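Local coordinates for secreted protein (Streptomyces lividans TK24, PDB 5LXZ) that is probably a secreted copper-radical oxidase of the galactose oxidase-like AA5 family, built on a Kelch beta-propeller with a copper active site, at residues Phe295-Ala300 against Ala316-Asp321; Ala210-Leu215 against Val373-Leu378. The protein carries 1 engineered substitution. One frame throughout, in Å; residues are numbered along the deposited sequence.

Overall arrangement
Interaction 1 lies within one blade of the Kelch beta-propeller, whereas interaction 2 joins a loop of another blade to residues 210-215, which follow strand 206-210; their centres lie 13 Å apart. The loops of interaction 1 flank strands 301-303 and 309-311, and the side chain of Tyr-298 comes to about 6 Å from the copper ion held by Tyr-248, Tyr-460, His-461 and His-548. Interaction 2 spans far more sequence, and the side chain of Lys-212 is about 10 Å from a bound copper ion. The two meet directly at Gly-319 N and Gln-211 OE1, 2.8 Å apart in a probable hydrogen bond, while Gln-211 OE1 also packs against Tyr-318 CA.

Interaction 1: Phe295-Ala300 against Ala316-Asp321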
ATOM      1  N   PHE A 295      13.544  -3.538  -4.102  1.00  8.20           N
ATOM      2  CA  PHE A 295      12.516  -2.574  -4.459  1.00  7.70           C
ATOM      3  C   PHE A 295      12.380  -1.526  -3.359  1.00  7.16           C
ATOM      4  O   PHE A 295      12.706  -1.807  -2.212  1.00  7.00           O
ATOM      5  CB  PHE A 295      11.134  -3.261  -4.588  1.00  8.27           C
ATOM      6  CG  PHE A 295      11.030  -4.281  -5.679  1.00  8.80           C
ATOM      7  CD1 PHE A 295      11.335  -5.610  -5.437  1.00  8.88           C
ATOM      8  CD2 PHE A 295      10.623  -3.903  -6.953  1.00  9.39           C
ATOM      9  CE1 PHE A 295      11.248  -6.537  -6.442  1.00  9.13           C
ATOM     10  CE2 PHE A 295      10.532  -4.851  -7.980  1.00 10.17           C
ATOM     11  CZ  PHE A 295      10.807  -6.183  -7.694  1.00  9.48           C
ATOM     12  N   PRO A 296      11.794  -0.381  -3.695  1.00  7.16           N
ATOM     13  CA  PRO A 296      11.360   0.539  -2.662  1.00  6.79           C
ATOM     14  C   PRO A 296      10.258  -0.058  -1.810  1.00  6.57           C
ATOM     15  O   PRO A 296       9.799  -1.147  -2.136  1.00  7.02           O
ATOM     16  CB  PRO A 296      10.804   1.735  -3.445  1.00  7.01           C
ATOM     17  CG  PRO A 296      10.542   1.206  -4.802  1.00  7.61           C
ATOM     18  CD  PRO A 296      11.476   0.090  -5.054  1.00  7.59           C
ATOM     19  N   THR A 297       9.805   0.659  -0.806  1.00  6.34           N
ATOM     20  CA  THR A 297       8.780   0.140   0.108  1.00  6.56           C
ATOM     21  C   THR A 297       7.411   0.128  -0.526  1.00  6.24           C
ATOM     22  O   THR A 297       7.149   0.803  -1.514  1.00  6.12           O
ATOM     23  CB  THR A 297       8.727   0.959   1.403  1.00  7.08           C
ATOM     24  OG1 THR A 297       8.274   2.286   1.112  1.00  7.56           O
ATOM     25  CG2 THR A 297      10.053   0.942   2.103  1.00  7.71           C
ATOM     26  N   TYR A 298       6.523  -0.690   0.028  1.00  5.69           N
ATOM     27  CA  TYR A 298       5.202  -0.960  -0.516  1.00  5.66           C
ATOM     28  C   TYR A 298       5.209  -1.039  -2.044  1.00  5.25           C
ATOM     29  O   TYR A 298       4.365  -0.392  -2.718  1.00  5.22           O
ATOM     30  CB  TYR A 298       4.135   0.019   0.001  1.00  5.63           C
ATOM     31  CG  TYR A 298       3.776  -0.132   1.454  1.00  5.89           C
ATOM     32  CD1 TYR A 298       3.435  -1.360   1.978  1.00  6.04           C
ATOM     33  CD2 TYR A 298       3.732   0.968   2.314  1.00  5.79           C
ATOM     34  CE1 TYR A 298       3.084  -1.499   3.300  1.00  6.23           C
ATOM     35  CE2 TYR A 298       3.403   0.838   3.642  1.00  5.97           C
ATOM     36  CZ  TYR A 298       3.043  -0.381   4.139  1.00  6.08           C
ATOM     37  OH  TYR A 298       2.694  -0.453   5.476  1.00  6.52           O
ATOM     38  N   PRO A 299       6.079  -1.858  -2.628  1.00  5.42           N
ATOM     39  CA  PRO A 299       6.021  -2.016  -4.078  1.00  5.21           C
ATOM     40  C   PRO A 299       4.720  -2.650  -4.485  1.00  5.18           C
ATOM     41  O   PRO A 299       4.265  -3.596  -3.882  1.00  5.46           O
ATOM     42  CB  PRO A 299       7.203  -2.914  -4.416  1.00  5.23           C
ATOM     43  CG  PRO A 299       7.374  -3.713  -3.133  1.00  5.25           C
ATOM     44  CD  PRO A 299       7.032  -2.802  -2.000  1.00  5.49           C
ATOM     45  N   ALA A 300       4.075  -2.130  -5.521  1.00  5.03           N
ATOM     46  CA  ALA A 300       2.819  -2.695  -5.983  1.00  5.21           C
ATOM     47  C   ALA A 300       3.072  -3.926  -6.833  1.00  5.39           C
ATOM     48  O   ALA A 300       3.400  -3.804  -8.007  1.00  5.61           O
ATOM     49  CB  ALA A 300       2.038  -1.651  -6.753  1.00  5.61           C
ATOM     50  N   ALA A 316       5.925   3.341  -2.042  1.00  6.25           N
ATOM     51  CA  ALA A 316       5.841   4.349  -0.973  1.00  6.75           C
ATOM     52  C   ALA A 316       7.174   5.024  -0.697  1.00  7.99           C
ATOM     53  O   ALA A 316       7.268   5.849   0.228  1.00  9.64           O
ATOM     54  CB  ALA A 316       5.263   3.742   0.298  1.00  7.06           C
ATOM     55  N   GLY A 317       8.177   4.723  -1.501  1.00  7.49           N
ATOM     56  CA  GLY A 317       9.474   5.374  -1.438  1.00  7.66           C
ATOM     57  C   GLY A 317      10.524   4.639  -0.634  1.00  7.75           C
ATOM     58  O   GLY A 317      10.375   3.460  -0.305  1.00  7.79           O
ATOM     59  N   TYR A 318      11.618   5.346  -0.354  1.00  7.66           N
ATOM     60  CA  TYR A 318      12.840   4.817   0.254  1.00  8.25           C
ATOM     61  C   TYR A 318      13.680   4.022  -0.727  1.00  7.90           C
ATOM     62  O   TYR A 318      13.200   3.561  -1.768  1.00  8.23           O
ATOM     63  CB  TYR A 318      12.604   4.035   1.550  1.00  9.07           C
ATOM     64  CG  TYR A 318      11.990   4.875   2.634  1.00 10.70           C
ATOM     65  CD1 TYR A 318      12.791   5.714   3.396  1.00 11.80           C
ATOM     66  CD2 TYR A 318      10.626   4.846   2.900  1.00 12.64           C
ATOM     67  CE1 TYR A 318      12.253   6.509   4.385  1.00 13.40           C
ATOM     68  CE2 TYR A 318      10.079   5.625   3.907  1.00 13.73           C
ATOM     69  CZ  TYR A 318      10.912   6.481   4.620  1.00 15.04           C
ATOM     70  OH  TYR A 318      10.378   7.291   5.631  1.00 19.54           O
ATOM     71  N   GLY A 319      14.937   3.848  -0.384  1.00  8.06           N
ATOM     72  CA  GLY A 319      15.895   3.266  -1.275  1.00  8.19           C
ATOM     73  C   GLY A 319      16.337   4.199  -2.362  1.00  8.29           C
ATOM     74  O   GLY A 319      15.850   5.340  -2.493  1.00  7.50           O
ATOM     75  N   PRO A 320      17.218   3.720  -3.200  1.00  8.72           N
ATOM     76  CA  PRO A 320      17.800   4.584  -4.245  1.00 10.07           C
ATOM     77  C   PRO A 320      16.835   4.866  -5.381  1.00 11.16           C
ATOM     78  O   PRO A 320      15.831   4.136  -5.551  1.00 11.54           O
ATOM     79  CB  PRO A 320      18.966   3.779  -4.740  1.00 10.43           C
ATOM     80  CG  PRO A 320      18.622   2.396  -4.442  1.00 11.24           C
ATOM     81  CD  PRO A 320      17.793   2.371  -3.197  1.00  9.60           C
ATOM     82  N   ASP A 321      17.162   5.855  -6.189  1.00 11.89           N
ATOM     83  CA  ASP A 321      16.307   6.216  -7.314  1.00 13.27           C
ATOM     84  C   ASP A 321      16.561   5.407  -8.563  1.00 13.68           C
ATOM     85  O   ASP A 321      15.891   5.631  -9.574  1.00 15.10           O
ATOM     86  CB  ASP A 321      16.398   7.709  -7.622  1.00 15.43           C
ATOM     87  CG  ASP A 321      17.751   8.130  -8.066  1.00 15.74           C
ATOM     88  OD1 ASP A 321      18.669   7.304  -8.315  1.00 15.97           O
ATOM     89  OD2 ASP A 321      17.930   9.384  -8.067  1.00 21.30           O
TER
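The carbonyl oxygen of Gly-317 is gripped twice, both times by Thr-297. Thr-297 N approaches it in the carbonyl plane at 2.9 Å with an N-H...O angle of 165°, and Thr-297 OG1 donates to the same Gly-317 O at 2.8 Å from above that plane. The hydroxyl gets there because OG1 sits between the backbone N and the carbonyl carbon (chi1 66°), which also places CG2 beside the backbone N. In return Ala-316 N gives a nearly straight bond to Thr-297 O, again 2.9 Å long. These loops belong to one Kelch blade of the propeller, preceding strand 301-303 and following strand 309-311. Beside the polar pairs, Ala-316 CB lies at the edge of the Tyr-298 ring, near its plane, 3.8 Å from Tyr-298 CD2. The Tyr-318 ring likewise turns an edge to Thr-297, with Tyr-318 CD2 3.9 Å from Thr-297 OG1, while Pro-296 CB rests 3.4 Å from Tyr-318 O. Tyr-298 reaches on into the copper site: its ring stacks on that of the copper ligand Tyr-248 and meets the ring of His-548, another ligand, and its OH is hydrogen-bonded to Thr-81 O.

Interaction 2: Ala210-Leu215 against Val373-Leu378; sequences AQKLAL and VGESKL. With EDO (1,2-ethanediol), chain J.
A type II' beta turn from Val-373 to Ser-376, between propeller strands 364-368 and 383-387, presents Glu-375 to the loop that runs from strand 206-210 of the barrel to strand 218-222. Gly-374 takes a positive phi (60°) at the second position of the turn, which Ser-376 N closes by bonding to Val-373 O. From the next position the Glu-375 side chain extends beyond CG (chi2 172°), and its two carboxylate oxygens divide the work. OE2 uses its anti lone pair for a salt bridge of 2.8 Å to Lys-212 NZ, and the two side chains cross at about a right angle. OE1 uses its syn lone pair to accept from Leu-215 N at 2.9 Å, in a bent bond of 150°. Asp-216 N adds a further bond to OE2, so ammonium and backbone N-H groups together fix the rotation of this buried carboxylate and would be expected to stabilise its negative charge. Ala-214 CB packs against the carboxylate, 3.3 Å from Glu-375 OE1. A 1,2-ethanediol, probably from the crystallisation liquor and also bonded to Arg-430, lies alongside Leu-215, with its O1 only 2.4 Å from Glu-375 OE1, a very short hydrogen bond.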
ATOM      1  N   ALA A 210      22.150   7.308   3.670  1.00  7.72           N
ATOM      2  CA  ALA A 210      21.006   7.926   4.265  1.00  8.40           C
ATOM      3  C   ALA A 210      19.849   7.770   3.317  1.00  8.50           C
ATOM      4  O   ALA A 210      20.063   7.800   2.112  1.00  8.92           O
ATOM      5  CB  ALA A 210      21.251   9.395   4.502  1.00  8.25           C
ATOM      6  N   GLN A 211      18.663   7.650   3.878  1.00  8.82           N
ATOM      7  CA  GLN A 211      17.427   7.829   3.141  1.00  9.49           C
ATOM      8  C   GLN A 211      17.179   9.301   2.911  1.00  9.42           C
ATOM      9  O   GLN A 211      18.103  10.123   3.064  1.00  9.62           O
ATOM     10  CB  GLN A 211      16.272   7.167   3.889  1.00 10.02           C
ATOM     11  CG  GLN A 211      16.472   5.705   4.139  1.00 11.01           C
ATOM     12  CD  GLN A 211      16.646   4.927   2.872  1.00 12.02           C
ATOM     13  OE1 GLN A 211      15.960   5.178   1.865  1.00 12.02           O
ATOM     14  NE2 GLN A 211      17.622   4.045   2.872  1.00 13.89           N
ATOM     15  N   LYS A 212      15.992   9.686   2.502  1.00 10.24           N
ATOM     16  CA  LYS A 212      15.694  11.092   2.272  1.00 10.57           C
ATOM     17  C   LYS A 212      16.120  11.982   3.440  1.00  9.83           C
ATOM     18  O   LYS A 212      15.888  11.660   4.609  1.00  9.77           O
ATOM     19  CB  LYS A 212      14.238  11.320   1.942  1.00 12.61           C
ATOM     20  CG  LYS A 212      13.281  11.013   3.045  1.00 14.86           C
ATOM     21  CD  LYS A 212      11.912  11.638   2.780  1.00 17.40           C
ATOM     22  CE  LYS A 212      11.107  11.547   4.078  1.00 20.39           C
ATOM     23  NZ  LYS A 212       9.786  12.230   4.014  1.00 22.18           N
ATOM     24  N   LEU A 213      16.717  13.090   3.070  1.00  9.36           N
ATOM     25  CA  LEU A 213      17.151  14.138   4.007  1.00  9.63           C
ATOM     26  C   LEU A 213      16.366  15.382   3.620  1.00  9.45           C
ATOM     27  O   LEU A 213      16.700  16.086   2.651  1.00  9.33           O
ATOM     28  CB  LEU A 213      18.657  14.343   3.937  1.00  9.36           C
ATOM     29  CG  LEU A 213      19.518  13.126   4.309  1.00  9.58           C
ATOM     30  CD1 LEU A 213      20.998  13.361   4.002  1.00  9.93           C
ATOM     31  CD2 LEU A 213      19.315  12.701   5.772  1.00  9.15           C
ATOM     32  N   ALA A 214      15.276  15.611   4.344  1.00 10.63           N
ATOM     33  CA  ALA A 214      14.325  16.590   3.927  1.00 10.21           C
ATOM     34  C   ALA A 214      13.698  17.241   5.173  1.00 10.42           C
ATOM     35  O   ALA A 214      14.363  17.330   6.186  1.00 10.23           O
ATOM     36  CB  ALA A 214      13.328  15.967   2.932  1.00 10.52           C
ATOM     37  N   LEU A 215      12.475  17.729   5.067  1.00 10.86           N
ATOM     38  CA  LEU A 215      11.875  18.486   6.138  1.00 12.33           C
ATOM     39  C   LEU A 215      10.900  17.756   7.017  1.00 12.97           C
ATOM     40  O   LEU A 215      10.606  18.227   8.138  1.00 14.77           O
ATOM     41  CB  LEU A 215      11.230  19.729   5.530  1.00 13.53           C
ATOM     42  CG  LEU A 215      12.236  20.699   4.927  1.00 15.63           C
ATOM     43  CD1 LEU A 215      11.509  21.878   4.306  1.00 18.72           C
ATOM     44  CD2 LEU A 215      13.278  21.153   5.936  1.00 15.94           C
ATOM     45  N   VAL A 373       9.756  11.881  -6.031  1.00  7.33           N
ATOM     46  CA  VAL A 373      10.373  11.161  -4.941  1.00  8.43           C
ATOM     47  C   VAL A 373      10.424  12.030  -3.654  1.00  8.69           C
ATOM     48  O   VAL A 373      10.643  13.255  -3.697  1.00  9.72           O
ATOM     49  CB  VAL A 373      11.782  10.644  -5.292  1.00  8.98           C
ATOM     50  CG1 VAL A 373      11.697   9.571  -6.357  1.00 10.12           C
ATOM     51  CG2 VAL A 373      12.720  11.783  -5.682  1.00  9.56           C
ATOM     52  N   GLY A 374      10.245  11.373  -2.515  1.00  8.76           N
ATOM     53  CA  GLY A 374      10.315  12.043  -1.227  1.00  9.27           C
ATOM     54  C   GLY A 374       9.298  13.137  -1.105  1.00  9.12           C
ATOM     55  O   GLY A 374       8.112  12.895  -1.348  1.00  9.43           O
ATOM     56  N   GLU A 375       9.752  14.338  -0.763  1.00  9.12           N
ATOM     57  CA  GLU A 375       8.865  15.457  -0.462  1.00  9.60           C
ATOM     58  C   GLU A 375       8.686  16.377  -1.638  1.00  9.11           C
ATOM     59  O   GLU A 375       8.308  17.558  -1.482  1.00 10.09           O
ATOM     60  CB  GLU A 375       9.355  16.190   0.801  1.00 10.21           C
ATOM     61  CG  GLU A 375       9.378  15.271   1.982  1.00 10.98           C
ATOM     62  CD  GLU A 375      10.020  15.815   3.252  1.00 12.07           C
ATOM     63  OE1 GLU A 375      10.263  17.037   3.310  1.00 13.82           O
ATOM     64  OE2 GLU A 375      10.351  14.957   4.095  1.00 14.77           O
ATOM     65  N   SER A 376       8.929  15.858  -2.822  1.00  8.56           N
ATOM     66  CA  SER A 376       8.802  16.613  -4.045  1.00  8.69           C
ATOM     67  C   SER A 376       7.456  17.278  -4.203  1.00  8.64           C
ATOM     68  O   SER A 376       6.393  16.732  -3.802  1.00  8.73           O
ATOM     69  CB  SER A 376       8.986  15.666  -5.207  1.00  8.60           C
ATOM     70  OG  SER A 376       8.803  16.247  -6.485  1.00  8.96           O
ATOM     71  N   LYS A 377       7.481  18.452  -4.844  1.00  9.13           N
ATOM     72  CA  LYS A 377       6.248  19.125  -5.267  1.00 10.33           C
ATOM     73  C   LYS A 377       5.633  18.577  -6.526  1.00  9.46           C
ATOM     74  O   LYS A 377       4.532  18.984  -6.910  1.00 10.55           O
ATOM     75  CB  LYS A 377       6.497  20.640  -5.452  1.00 12.21           C
ATOM     76  CG  LYS A 377       6.832  21.325  -4.181  1.00 16.59           C
ATOM     77  CD  LYS A 377       6.596  22.828  -4.256  0.50 16.99           C
ATOM     78  CE  LYS A 377       6.473  23.385  -2.858  0.50 18.09           C
ATOM     79  NZ  LYS A 377       5.276  22.845  -2.169  0.50 18.13           N
ATOM     80  N   LEU A 378       6.324  17.709  -7.245  1.00  8.47           N
ATOM     81  CA  LEU A 378       5.761  17.150  -8.452  1.00  8.51           C
ATOM     82  C   LEU A 378       4.585  16.218  -8.112  1.00  8.18           C
ATOM     83  O   LEU A 378       4.673  15.444  -7.179  1.00  8.02           O
ATOM     84  CB  LEU A 378       6.810  16.336  -9.205  1.00  9.13           C
ATOM     85  CG  LEU A 378       8.075  17.028  -9.707  1.00  9.46           C
ATOM     86  CD1 LEU A 378       9.005  15.971 -10.314  1.00 10.21           C
ATOM     87  CD2 LEU A 378       7.653  18.058 -10.745  1.00 10.20           C
TER
HETATM   88  C1  EDO J 709       8.008  18.774   4.097  1.00 24.78           C
HETATM   89  O1  EDO J 709       8.701  18.757   2.832  1.00 25.79           O
HETATM   90  C2  EDO J 709       7.772  20.253   4.402  1.00 25.78           C
HETATM   91  O2  EDO J 709       6.775  20.709   3.532  1.00 23.52           O